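Local coordinates for uncharacterized protein HI_0666 (Haemophilus influenzae, PDB 7CZO) that forms the N-terminal domain of a HipA toxin and probably works as one component of an unusual three-component HipBA toxin-antitoxin system, at residues L20-R25 and D83-L88; F27-N32 and P58-L63; L42-P45 and P50-S53; N91-N94 and A98-I101. All coordinates share one frame; numbering follows the deposited sequence.

Contacts 1 and 2 lie nearest the middle of the domain and lay helices against one antiparallel sheet: helix 82-91 on strand 15-22 in contact 1, helix 58-62 on the neighbouring strand 27-31 in contact 2. Contact 2 is fully buried and purely aromatic, whereas contact 1 runs from a buried leucine out to a partly exposed glutamate. The other two sit at opposite borders of the sheet, about 19 Å apart between centres, and are, like contact 1, only partly buried. Contact 3 packs a loop on outer strand 51-53 through two phenylalanines; contact 4 joins a loop to outer strand 98-102 through a backbone hydrogen bond, with a valine packed against the loop's carbonyls and a glutamate.

Contact 1 of 4, residues L20-R25 and D83-L88; sequences LREDHR and DMFRFL
Phe-85 reaches out from the helix between Leu-20 and Glu-22, two strand residues whose side chains both start off toward it. Leu-20 comes to the rim of the ring: CD2 lies near the ring plane, 3.5 Å from Phe-85 CE1. Glu-22 instead lays its aliphatic base over a face, in a CH-pi contact with Glu-22 CB 4.0 Å from the centroid of the Phe-85 ring, displaced toward the rim. Beyond CB the glutamate runs extended past the ring in the opposite sense to it, so that Glu-22 OE1 passes 3.5 Å from Phe-85 CD2, with the carboxylate turned 63° from the ring. Its other oxygen, OE2, is hydrogen-bonded to Ser-82, just ahead of the helix segment. The phenylalanine ring owes its reach to a CG placed opposite the backbone N (chi1 -179°), pointing it off the helix onto the strand. Next to it in the helix, Arg-86 closes a salt bridge back to Asp-83, with Arg-86 NH2 3.0 Å from Asp-83 OD1. Leu-20 also touches Phe-60 of helix 58-62. Strand 20-22 and helix 83-88 run at 141° to each other, 10.3 Å apart at their axes: a helix laid across one face of an antiparallel sheet, here in the HipA N-terminal domain.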
loop_
_atom_site.group_PDB
_atom_site.type_symbol
_atom_site.label_atom_id
_atom_site.label_comp_id
_atom_site.label_asym_id
_atom_site.label_seq_id
_atom_site.Cartn_x
_atom_site.Cartn_y
_atom_site.Cartn_z
ATOM N N LEU A 20 5.423 1.187 -1.952
ATOM C CA LEU A 20 4.855 -0.003 -1.354
ATOM C C LEU A 20 4.851 -1.048 -2.455
ATOM O O LEU A 20 4.275 -0.799 -3.519
ATOM C CB LEU A 20 3.451 0.303 -0.865
ATOM C CG LEU A 20 2.642 -0.893 -0.403
ATOM C CD1 LEU A 20 3.137 -1.438 0.909
ATOM C CD2 LEU A 20 1.192 -0.473 -0.277
ATOM N N ARG A 21 5.509 -2.188 -2.218
ATOM C CA ARG A 21 5.753 -3.185 -3.282
ATOM C C ARG A 21 5.277 -4.483 -2.779
ATOM O O ARG A 21 5.326 -4.714 -1.570
ATOM C CB ARG A 21 7.236 -3.341 -3.636
ATOM C CG ARG A 21 8.033 -2.059 -3.491
ATOM C CD ARG A 21 9.260 -1.990 -4.367
ATOM N NE ARG A 21 9.062 -1.091 -5.506
ATOM C CZ ARG A 21 10.014 -0.778 -6.384
ATOM N NH1 ARG A 21 11.243 -1.288 -6.255
ATOM N NH2 ARG A 21 9.736 0.052 -7.395
ATOM N N GLU A 22 4.780 -5.316 -3.699
ATOM C CA GLU A 22 4.470 -6.721 -3.397
ATOM C C GLU A 22 5.264 -7.650 -4.306
ATOM O O GLU A 22 5.539 -7.328 -5.482
ATOM C CB GLU A 22 3.010 -7.022 -3.572
ATOM C CG GLU A 22 2.622 -8.411 -3.110
ATOM C CD GLU A 22 1.267 -8.864 -3.632
ATOM O OE1 GLU A 22 0.743 -8.257 -4.605
ATOM O OE2 GLU A 22 0.739 -9.857 -3.076
ATOM N N ASP A 23 5.662 -8.783 -3.722
ATOM C CA ASP A 23 6.395 -9.837 -4.423
ATOM C C ASP A 23 6.018 -11.183 -3.778
ATOM O O ASP A 23 5.196 -11.212 -2.814
ATOM C CB ASP A 23 7.927 -9.523 -4.424
ATOM C CG ASP A 23 8.660 -9.754 -3.024
ATOM O OD1 ASP A 23 8.106 -10.346 -2.013
ATOM O OD2 ASP A 23 9.856 -9.323 -2.973
ATOM N N HIS A 24 6.601 -12.276 -4.283
ATOM C CA HIS A 24 6.281 -13.647 -3.802
ATOM C C HIS A 24 6.398 -13.744 -2.302
ATOM O O HIS A 24 5.560 -14.387 -1.668
ATOM C CB HIS A 24 7.117 -14.762 -4.533
ATOM C CG HIS A 24 8.346 -15.270 -3.794
ATOM N ND1 HIS A 24 9.637 -15.027 -4.228
ATOM C CD2 HIS A 24 8.474 -16.078 -2.705
ATOM C CE1 HIS A 24 10.500 -15.637 -3.433
ATOM N NE2 HIS A 24 9.821 -16.268 -2.490
ATOM N N ARG A 25 7.433 -13.116 -1.730
ATOM C CA ARG A 25 7.632 -13.178 -0.277
ATOM C C ARG A 25 6.596 -12.344 0.463
ATOM O O ARG A 25 6.118 -12.737 1.525
ATOM C CB ARG A 25 9.046 -12.732 0.097
ATOM C CG ARG A 25 9.936 -13.890 0.464
ATOM C CD ARG A 25 11.321 -13.411 0.787
ATOM N NE ARG A 25 12.015 -13.054 -0.435
ATOM C CZ ARG A 25 12.588 -13.932 -1.250
ATOM N NH1 ARG A 25 12.516 -15.211 -0.968
ATOM N NH2 ARG A 25 13.218 -13.535 -2.356
ATOM N N ASP A 83 -5.551 -9.193 -3.042
ATOM C CA ASP A 83 -6.792 -8.569 -3.510
ATOM C C ASP A 83 -6.930 -7.202 -2.934
ATOM O O ASP A 83 -7.387 -6.294 -3.601
ATOM C CB ASP A 83 -8.014 -9.415 -3.154
ATOM C CG ASP A 83 -8.190 -10.581 -4.113
ATOM O OD1 ASP A 83 -7.774 -10.415 -5.300
ATOM O OD2 ASP A 83 -8.721 -11.636 -3.679
ATOM N N MET A 84 -6.505 -7.083 -1.688
ATOM C CA MET A 84 -6.411 -5.811 -0.991
ATOM C C MET A 84 -5.328 -4.893 -1.516
ATOM O O MET A 84 -5.591 -3.721 -1.742
ATOM C CB MET A 84 -6.270 -6.080 0.504
ATOM C CG MET A 84 -7.637 -6.456 1.014
ATOM S SD MET A 84 -7.778 -6.773 2.739
ATOM C CE MET A 84 -7.129 -5.320 3.534
ATOM N N PHE A 85 -4.131 -5.418 -1.752
ATOM C CA PHE A 85 -3.067 -4.626 -2.351
ATOM C C PHE A 85 -3.501 -4.188 -3.730
ATOM O O PHE A 85 -3.142 -3.115 -4.174
ATOM C CB PHE A 85 -1.750 -5.422 -2.441
ATOM C CG PHE A 85 -0.597 -4.627 -3.031
ATOM C CD1 PHE A 85 -0.008 -3.610 -2.315
ATOM C CD2 PHE A 85 -0.123 -4.894 -4.286
ATOM C CE1 PHE A 85 1.031 -2.870 -2.832
ATOM C CE2 PHE A 85 0.938 -4.159 -4.809
ATOM C CZ PHE A 85 1.526 -3.149 -4.078
ATOM N N ARG A 86 -4.277 -5.012 -4.419
ATOM C CA ARG A 86 -4.733 -4.611 -5.750
ATOM C C ARG A 86 -5.728 -3.433 -5.605
ATOM O O ARG A 86 -5.662 -2.462 -6.333
ATOM C CB ARG A 86 -5.359 -5.794 -6.486
ATOM C CG ARG A 86 -5.246 -5.742 -8.001
ATOM C CD ARG A 86 -5.936 -6.933 -8.700
ATOM N NE ARG A 86 -6.029 -8.162 -7.885
ATOM C CZ ARG A 86 -5.009 -8.965 -7.556
ATOM N NH1 ARG A 86 -3.764 -8.696 -7.949
ATOM N NH2 ARG A 86 -5.235 -10.041 -6.801
ATOM N N PHE A 87 -6.628 -3.511 -4.636
ATOM C CA PHE A 87 -7.590 -2.460 -4.437
ATOM C C PHE A 87 -6.848 -1.173 -4.127
ATOM O O PHE A 87 -7.064 -0.138 -4.769
ATOM C CB PHE A 87 -8.507 -2.792 -3.301
ATOM C CG PHE A 87 -9.375 -1.659 -2.916
ATOM C CD1 PHE A 87 -10.651 -1.554 -3.413
ATOM C CD2 PHE A 87 -8.907 -0.683 -2.068
ATOM C CE1 PHE A 87 -11.452 -0.481 -3.069
ATOM C CE2 PHE A 87 -9.703 0.400 -1.709
ATOM C CZ PHE A 87 -10.975 0.497 -2.218
ATOM N N LEU A 88 -5.917 -1.241 -3.183
ATOM C CA LEU A 88 -5.095 -0.054 -2.899
ATOM C C LEU A 88 -4.546 0.552 -4.180
ATOM O O LEU A 88 -4.610 1.763 -4.352
ATOM C CB LEU A 88 -3.966 -0.347 -1.894
ATOM C CG LEU A 88 -4.580 -0.697 -0.528
ATOM C CD1 LEU A 88 -3.501 -1.114 0.450
ATOM C CD2 LEU A 88 -5.430 0.450 0.005
#

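Contact 2 of 4, residues F27-N32 and P58-L63; sequences FHFSYN and PYFASL
Phe-29 presents the face of its ring to Phe-60, whose outer edge is directed at it from the helix. The pair is an edge-to-face stack, with the centroids of the Phe-29 and Phe-60 rings 5.5 Å apart and the planes inclined at 60°, some way short of a full T. CZ and CE2 of the helix residue do the touching: Phe-60 CZ lies 3.9 Å from Phe-29 CD1, while Phe-60 CE2 is 3.9 Å from Phe-29 CG, close to where the ring joins its own CB. The two side chains cross at about a right angle, and both are buried. Here helix 58-62 sits on one face of the antiparallel sheet of the HipA N-terminal domain, over strand 27-31, which runs between strands 15-22 and 51-53. With chi1 at 175°, the ring of Phe-29 is carried beside its own carbonyl carbon and out over the sheet toward the helix. Along the same strand its far edge is directed at Tyr-31, with Phe-29 CE2 over the centre of the tyrosine ring. Phe-60 has further neighbours in Leu-40 and in Leu-88 of helix 82-91. Ser-62 OG donates a hydrogen bond of 2.6 Å to Tyr-59 O, turning back toward the preceding turn.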
loop_
_atom_site.group_PDB
_atom_site.type_symbol
_atom_site.label_atom_id
_atom_site.label_comp_id
_atom_site.label_asym_id
_atom_site.label_seq_id
_atom_site.Cartn_x
_atom_site.Cartn_y
_atom_site.Cartn_z
ATOM N N PHE A 27 5.166 -8.127 1.306
ATOM C CA PHE A 27 4.951 -6.672 1.220
ATOM C C PHE A 27 6.051 -5.801 1.815
ATOM O O PHE A 27 6.569 -6.055 2.899
ATOM C CB PHE A 27 3.630 -6.357 1.892
ATOM C CG PHE A 27 2.495 -7.133 1.309
ATOM C CD1 PHE A 27 1.981 -6.795 0.049
ATOM C CD2 PHE A 27 1.982 -8.236 1.973
ATOM C CE1 PHE A 27 0.957 -7.525 -0.513
ATOM C CE2 PHE A 27 0.957 -8.977 1.411
ATOM C CZ PHE A 27 0.444 -8.621 0.168
ATOM N N HIS A 28 6.358 -4.729 1.122
ATOM C CA HIS A 28 7.532 -3.948 1.419
ATOM C C HIS A 28 7.159 -2.508 1.341
ATOM O O HIS A 28 6.890 -2.005 0.275
ATOM C CB HIS A 28 8.632 -4.310 0.406
ATOM C CG HIS A 28 8.754 -5.793 0.217
ATOM N ND1 HIS A 28 9.062 -6.645 1.256
ATOM C CD2 HIS A 28 8.516 -6.581 -0.854
ATOM C CE1 HIS A 28 9.041 -7.888 0.830
ATOM N NE2 HIS A 28 8.701 -7.877 -0.445
ATOM N N PHE A 29 7.110 -1.856 2.487
ATOM C CA PHE A 29 7.006 -0.424 2.519
ATOM C C PHE A 29 8.366 0.140 2.834
ATOM O O PHE A 29 9.040 -0.379 3.718
ATOM C CB PHE A 29 6.000 0.053 3.574
ATOM C CG PHE A 29 5.973 1.549 3.715
ATOM C CD1 PHE A 29 5.703 2.353 2.602
ATOM C CD2 PHE A 29 6.272 2.155 4.917
ATOM C CE1 PHE A 29 5.719 3.730 2.677
ATOM C CE2 PHE A 29 6.285 3.528 5.006
ATOM C CZ PHE A 29 6.005 4.316 3.882
ATOM N N SER A 30 8.736 1.228 2.153
ATOM C CA SER A 30 9.967 1.946 2.443
ATOM C C SER A 30 9.824 3.443 2.201
ATOM O O SER A 30 9.180 3.861 1.234
ATOM C CB SER A 30 11.114 1.419 1.575
ATOM O OG SER A 30 10.875 1.665 0.188
ATOM N N TYR A 31 10.422 4.244 3.084
ATOM C CA TYR A 31 10.387 5.718 2.975
ATOM C C TYR A 31 11.465 6.203 2.013
ATOM O O TYR A 31 12.587 5.759 2.080
ATOM C CB TYR A 31 10.672 6.362 4.350
ATOM C CG TYR A 31 9.531 6.366 5.336
ATOM C CD1 TYR A 31 8.416 7.161 5.113
ATOM C CD2 TYR A 31 9.575 5.610 6.490
ATOM C CE1 TYR A 31 7.375 7.192 6.000
ATOM C CE2 TYR A 31 8.512 5.599 7.391
ATOM C CZ TYR A 31 7.420 6.409 7.136
ATOM O OH TYR A 31 6.353 6.472 8.010
ATOM N N ASN A 32 11.160 7.151 1.157
ATOM C CA ASN A 32 12.222 7.850 0.436
ATOM C C ASN A 32 13.389 8.290 1.329
ATOM O O ASN A 32 13.206 8.642 2.493
ATOM C CB ASN A 32 11.654 9.047 -0.324
ATOM C CG ASN A 32 10.899 8.621 -1.556
ATOM O OD1 ASN A 32 11.078 7.498 -2.037
ATOM N ND2 ASN A 32 10.051 9.498 -2.075
ATOM N N PRO A 58 -0.849 -4.206 8.534
ATOM C CA PRO A 58 -2.097 -3.738 9.138
ATOM C C PRO A 58 -2.496 -2.304 8.815
ATOM O O PRO A 58 -3.687 -2.024 8.618
ATOM C CB PRO A 58 -1.803 -3.854 10.642
ATOM C CG PRO A 58 -0.919 -5.062 10.728
ATOM C CD PRO A 58 -0.049 -5.004 9.485
ATOM N N TYR A 59 -1.529 -1.393 8.786
ATOM C CA TYR A 59 -1.859 -0.012 8.519
ATOM C C TYR A 59 -2.479 0.120 7.117
ATOM O O TYR A 59 -3.534 0.768 6.946
ATOM C CB TYR A 59 -0.650 0.928 8.669
ATOM C CG TYR A 59 -1.056 2.327 8.362
ATOM C CD1 TYR A 59 -1.831 3.043 9.272
ATOM C CD2 TYR A 59 -0.792 2.903 7.111
ATOM C CE1 TYR A 59 -2.283 4.324 8.982
ATOM C CE2 TYR A 59 -1.238 4.191 6.807
ATOM C CZ TYR A 59 -1.986 4.892 7.754
ATOM O OH TYR A 59 -2.448 6.152 7.503
ATOM N N PHE A 60 -1.839 -0.488 6.119
ATOM C CA PHE A 60 -2.339 -0.403 4.754
ATOM C C PHE A 60 -3.618 -1.234 4.599
ATOM O O PHE A 60 -4.560 -0.823 3.955
ATOM C CB PHE A 60 -1.273 -0.850 3.760
ATOM C CG PHE A 60 -0.193 0.160 3.526
ATOM C CD1 PHE A 60 -0.381 1.221 2.647
ATOM C CD2 PHE A 60 1.040 0.038 4.147
ATOM C CE1 PHE A 60 0.639 2.161 2.421
ATOM C CE2 PHE A 60 2.074 0.981 3.922
ATOM C CZ PHE A 60 1.872 2.041 3.066
ATOM N N ALA A 61 -3.689 -2.405 5.190
ATOM C CA ALA A 61 -4.958 -3.131 5.132
ATOM C C ALA A 61 -6.067 -2.279 5.722
ATOM O O ALA A 61 -7.208 -2.405 5.313
ATOM C CB ALA A 61 -4.882 -4.449 5.881
ATOM N N SER A 62 -5.757 -1.439 6.708
ATOM C CA SER A 62 -6.798 -0.607 7.368
ATOM C C SER A 62 -7.417 0.458 6.431
ATOM O O SER A 62 -8.505 0.930 6.684
ATOM C CB SER A 62 -6.247 0.093 8.605
ATOM O OG SER A 62 -5.660 1.350 8.233
ATOM N N LEU A 63 -6.718 0.826 5.365
ATOM C CA LEU A 63 -7.188 1.862 4.421
ATOM C C LEU A 63 -8.251 1.358 3.482
ATOM O O LEU A 63 -8.863 2.129 2.770
ATOM C CB LEU A 63 -6.029 2.393 3.553
ATOM C CG LEU A 63 -4.838 3.001 4.311
ATOM C CD1 LEU A 63 -3.845 3.760 3.453
ATOM C CD2 LEU A 63 -5.350 3.924 5.391
#

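Contact 3 of 4, residues L42-P45 and P50-S53; sequences LSFP and PFHS
The backbones come closest at Phe-44 and Phe-51, whose CA atoms are 7.9 Å apart, an irregular loop lying beside a short, weakly bonded strand with no hydrogen bond between them. Side chains bridge that gap. The ring of Phe-51, swung toward the loop by a CG anti to the carbonyl carbon (chi1 -46°), offers it a face; onto that face Phe-44 lowers one edge, its CD1 sitting above the centre of the ring and 3.5 Å from Phe-51 CD1. This is an edge-to-face pair, with the centroids of the Phe-44 and Phe-51 rings 4.6 Å apart and the planes at 57°. Phe-44 CB follows the ring down, lying 3.9 Å from Phe-51 CZ. The far end of Phe-51 meets main chain as well: Pro-45 O lies near the ring plane, 3.4 Å from Phe-51 CZ, and Ser-43 O comes obliquely to within 3.8 Å of Phe-51 CE2. The proline ring adds a looser touch, Pro-45 CD being 4.3 Å from Phe-51 CZ. Beyond the pair, Phe-44 also meets Phe-29 of the sheet and Phe-57, just ahead of helix 58-62, and strand 51-53 bonds to strand 27-31, its neighbour in the sheet. The loop is thus held to this outer strand by ring packing, perhaps aided by a slight attraction between Pro-45 O and the weakly positive hydrogens at the edge of Phe-51.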
loop_
_atom_site.group_PDB
_atom_site.type_symbol
_atom_site.label_atom_id
_atom_site.label_comp_id
_atom_site.label_asym_id
_atom_site.label_seq_id
_atom_site.Cartn_x
_atom_site.Cartn_y
_atom_site.Cartn_z
ATOM N N LEU A 42 2.297 5.469 13.300
ATOM C CA LEU A 42 3.230 5.162 14.390
ATOM C C LEU A 42 3.891 3.789 14.186
ATOM O O LEU A 42 4.975 3.542 14.742
ATOM C CB LEU A 42 2.607 5.337 15.792
ATOM C CG LEU A 42 1.193 4.841 16.100
ATOM C CD1 LEU A 42 1.118 3.310 16.092
ATOM C CD2 LEU A 42 0.740 5.442 17.430
ATOM N N SER A 43 3.285 2.929 13.355
ATOM C CA SER A 43 3.935 1.659 12.960
ATOM C C SER A 43 5.127 1.834 12.018
ATOM O O SER A 43 5.907 0.905 11.860
ATOM C CB SER A 43 2.943 0.729 12.299
ATOM O OG SER A 43 2.345 1.359 11.176
ATOM N N PHE A 44 5.247 3.015 11.396
ATOM C CA PHE A 44 6.280 3.297 10.406
ATOM C C PHE A 44 7.092 4.532 10.777
ATOM O O PHE A 44 7.010 5.567 10.134
ATOM C CB PHE A 44 5.666 3.512 9.025
ATOM C CG PHE A 44 5.005 2.288 8.447
ATOM C CD1 PHE A 44 5.629 1.045 8.494
ATOM C CD2 PHE A 44 3.785 2.394 7.798
ATOM C CE1 PHE A 44 5.035 -0.069 7.948
ATOM C CE2 PHE A 44 3.178 1.285 7.242
ATOM C CZ PHE A 44 3.804 0.050 7.319
ATOM N N PRO A 45 7.916 4.412 11.817
ATOM C CA PRO A 45 8.908 5.455 12.059
ATOM C C PRO A 45 9.958 5.527 10.951
ATOM O O PRO A 45 10.477 4.509 10.500
ATOM C CB PRO A 45 9.567 5.022 13.363
ATOM C CG PRO A 45 8.665 3.979 13.963
ATOM C CD PRO A 45 7.956 3.334 12.822
ATOM N N PRO A 50 13.625 0.331 5.797
ATOM C CA PRO A 50 12.417 -0.217 5.226
ATOM C C PRO A 50 11.824 -1.222 6.120
ATOM O O PRO A 50 12.473 -1.657 7.051
ATOM C CB PRO A 50 12.928 -0.951 4.003
ATOM C CG PRO A 50 14.228 -1.486 4.474
ATOM C CD PRO A 50 14.813 -0.407 5.339
ATOM N N PHE A 51 10.588 -1.573 5.784
ATOM C CA PHE A 51 9.766 -2.548 6.463
ATOM C C PHE A 51 9.368 -3.630 5.448
ATOM O O PHE A 51 9.243 -3.379 4.236
ATOM C CB PHE A 51 8.485 -1.907 7.017
ATOM C CG PHE A 51 8.710 -0.615 7.750
ATOM C CD1 PHE A 51 8.744 0.581 7.063
ATOM C CD2 PHE A 51 8.875 -0.600 9.116
ATOM C CE1 PHE A 51 8.980 1.755 7.711
ATOM C CE2 PHE A 51 9.110 0.574 9.777
ATOM C CZ PHE A 51 9.180 1.747 9.068
ATOM N N HIS A 52 9.159 -4.836 5.968
ATOM C CA HIS A 52 8.958 -6.034 5.154
ATOM C C HIS A 52 7.990 -6.869 5.916
ATOM O O HIS A 52 8.111 -6.948 7.124
ATOM C CB HIS A 52 10.241 -6.828 5.033
ATOM C CG HIS A 52 11.350 -6.107 4.342
ATOM N ND1 HIS A 52 11.269 -5.687 3.032
ATOM C CD2 HIS A 52 12.591 -5.769 4.767
ATOM C CE1 HIS A 52 12.404 -5.100 2.683
ATOM N NE2 HIS A 52 13.222 -5.129 3.722
ATOM N N SER A 53 7.020 -7.481 5.241
ATOM C CA SER A 53 6.140 -8.431 5.934
ATOM C C SER A 53 5.637 -9.481 4.965
ATOM O O SER A 53 5.670 -9.292 3.743
ATOM C CB SER A 53 4.984 -7.686 6.602
ATOM O OG SER A 53 4.178 -8.553 7.376
#

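Contact 4 of 4, residues N91-N94 and A98-I101; sequences NGEN and AVQI
Gly-92 draws up alongside Gln-100 with their CA atoms 4.8 Å apart, as the chain leaving helix 82-91 swings past the outer edge of strand 98-102. The one hydrogen bond between the segments joins Gln-100 N to Gly-92 O, 2.9 Å long and nearly straight (169°), although the donor stands 45° above the carbonyl plane. Gly-92 turns the chain with a positive phi, after a peptide bond modelled as cis. Val-99 brings the side-chain packing. Its CG1 points in between Gly-92 O and the carboxylate of Glu-93, with Val-99 CG1 3.7 Å from Glu-93 CD, while its CG2 rests on the carbonyl of Glu-93, 3.7 Å from Glu-93 C. The glutamate starts off away from the strand, but a bend at chi2 (-90°) folds its end back beside Val-99 and Ile-101, where Glu-93 OE2 is 4.0 Å from Ile-101 CB. Gln-100 starts off away from the loop, and its amide packs by Leu-20 and Leu-88. Along its other edge the strand bonds to strand 7-12, through Phe-11 and Lys-9. One main-chain bond ties the loop to the strand; Val-99 packs beside it against the Gly-92 and Glu-93 carbonyls and the Glu-93 carboxylate.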
loop_
_atom_site.group_PDB
_atom_site.type_symbol
_atom_site.label_atom_id
_atom_site.label_comp_id
_atom_site.label_asym_id
_atom_site.label_seq_id
_atom_site.Cartn_x
_atom_site.Cartn_y
_atom_site.Cartn_z
ATOM N N ASN A 91 -7.464 2.112 -6.547
ATOM C CA ASN A 91 -8.144 3.336 -6.151
ATOM C C ASN A 91 -7.898 3.929 -4.787
ATOM O O ASN A 91 -8.837 4.001 -4.019
ATOM C CB ASN A 91 -9.677 3.181 -6.350
ATOM C CG ASN A 91 -10.185 1.802 -6.059
ATOM O OD1 ASN A 91 -9.589 1.040 -5.338
ATOM N ND2 ASN A 91 -11.324 1.496 -6.608
ATOM N N GLY A 92 -6.722 4.478 -4.482
ATOM C CA GLY A 92 -5.716 4.926 -5.419
ATOM C C GLY A 92 -5.479 6.434 -5.206
ATOM O O GLY A 92 -4.860 6.842 -4.235
ATOM N N GLU A 93 -6.000 7.262 -6.110
ATOM C CA GLU A 93 -5.835 8.697 -5.995
ATOM C C GLU A 93 -6.882 9.328 -5.034
ATOM O O GLU A 93 -6.653 10.437 -4.504
ATOM C CB GLU A 93 -5.799 9.369 -7.399
ATOM C CG GLU A 93 -4.425 9.248 -8.121
ATOM C CD GLU A 93 -3.417 10.400 -7.840
ATOM O OE1 GLU A 93 -3.785 11.589 -8.035
ATOM O OE2 GLU A 93 -2.239 10.131 -7.452
ATOM N N ASN A 94 -7.969 8.605 -4.738
ATOM C CA ASN A 94 -9.159 9.248 -4.179
ATOM C C ASN A 94 -9.860 8.667 -2.956
ATOM O O ASN A 94 -10.835 9.242 -2.502
ATOM C CB ASN A 94 -10.215 9.344 -5.275
ATOM C CG ASN A 94 -10.734 7.987 -5.686
ATOM O OD1 ASN A 94 -9.950 7.032 -5.896
ATOM N ND2 ASN A 94 -12.057 7.878 -5.806
ATOM N N ALA A 98 -4.545 9.647 2.284
ATOM C CA ALA A 98 -3.177 9.459 1.757
ATOM C C ALA A 98 -3.414 8.959 0.301
ATOM O O ALA A 98 -4.542 8.633 -0.019
ATOM C CB ALA A 98 -2.506 8.325 2.563
ATOM N N VAL A 99 -2.408 8.830 -0.574
ATOM C CA VAL A 99 -2.665 8.408 -1.964
ATOM C C VAL A 99 -1.622 7.418 -2.614
ATOM O O VAL A 99 -0.438 7.436 -2.268
ATOM C CB VAL A 99 -2.863 9.688 -2.817
ATOM C CG1 VAL A 99 -2.723 9.414 -4.305
ATOM C CG2 VAL A 99 -4.235 10.280 -2.557
ATOM N N GLN A 100 -2.061 6.563 -3.550
ATOM C CA GLN A 100 -1.140 5.650 -4.280
ATOM C C GLN A 100 -1.385 5.574 -5.741
ATOM O O GLN A 100 -2.469 5.173 -6.146
ATOM C CB GLN A 100 -1.188 4.236 -3.757
ATOM C CG GLN A 100 -0.897 4.276 -2.289
ATOM C CD GLN A 100 -1.329 3.045 -1.614
ATOM O OE1 GLN A 100 -1.922 3.099 -0.549
ATOM N NE2 GLN A 100 -1.033 1.900 -2.221
ATOM N N ILE A 101 -0.373 5.995 -6.514
ATOM C CA ILE A 101 -0.385 5.856 -7.948
ATOM C C ILE A 101 0.467 4.626 -8.202
ATOM O O ILE A 101 1.590 4.534 -7.747
ATOM C CB ILE A 101 0.080 7.143 -8.726
ATOM C CG1 ILE A 101 -0.360 7.059 -10.206
ATOM C CG2 ILE A 101 1.590 7.390 -8.655
ATOM C CD1 ILE A 101 0.098 8.208 -11.097
#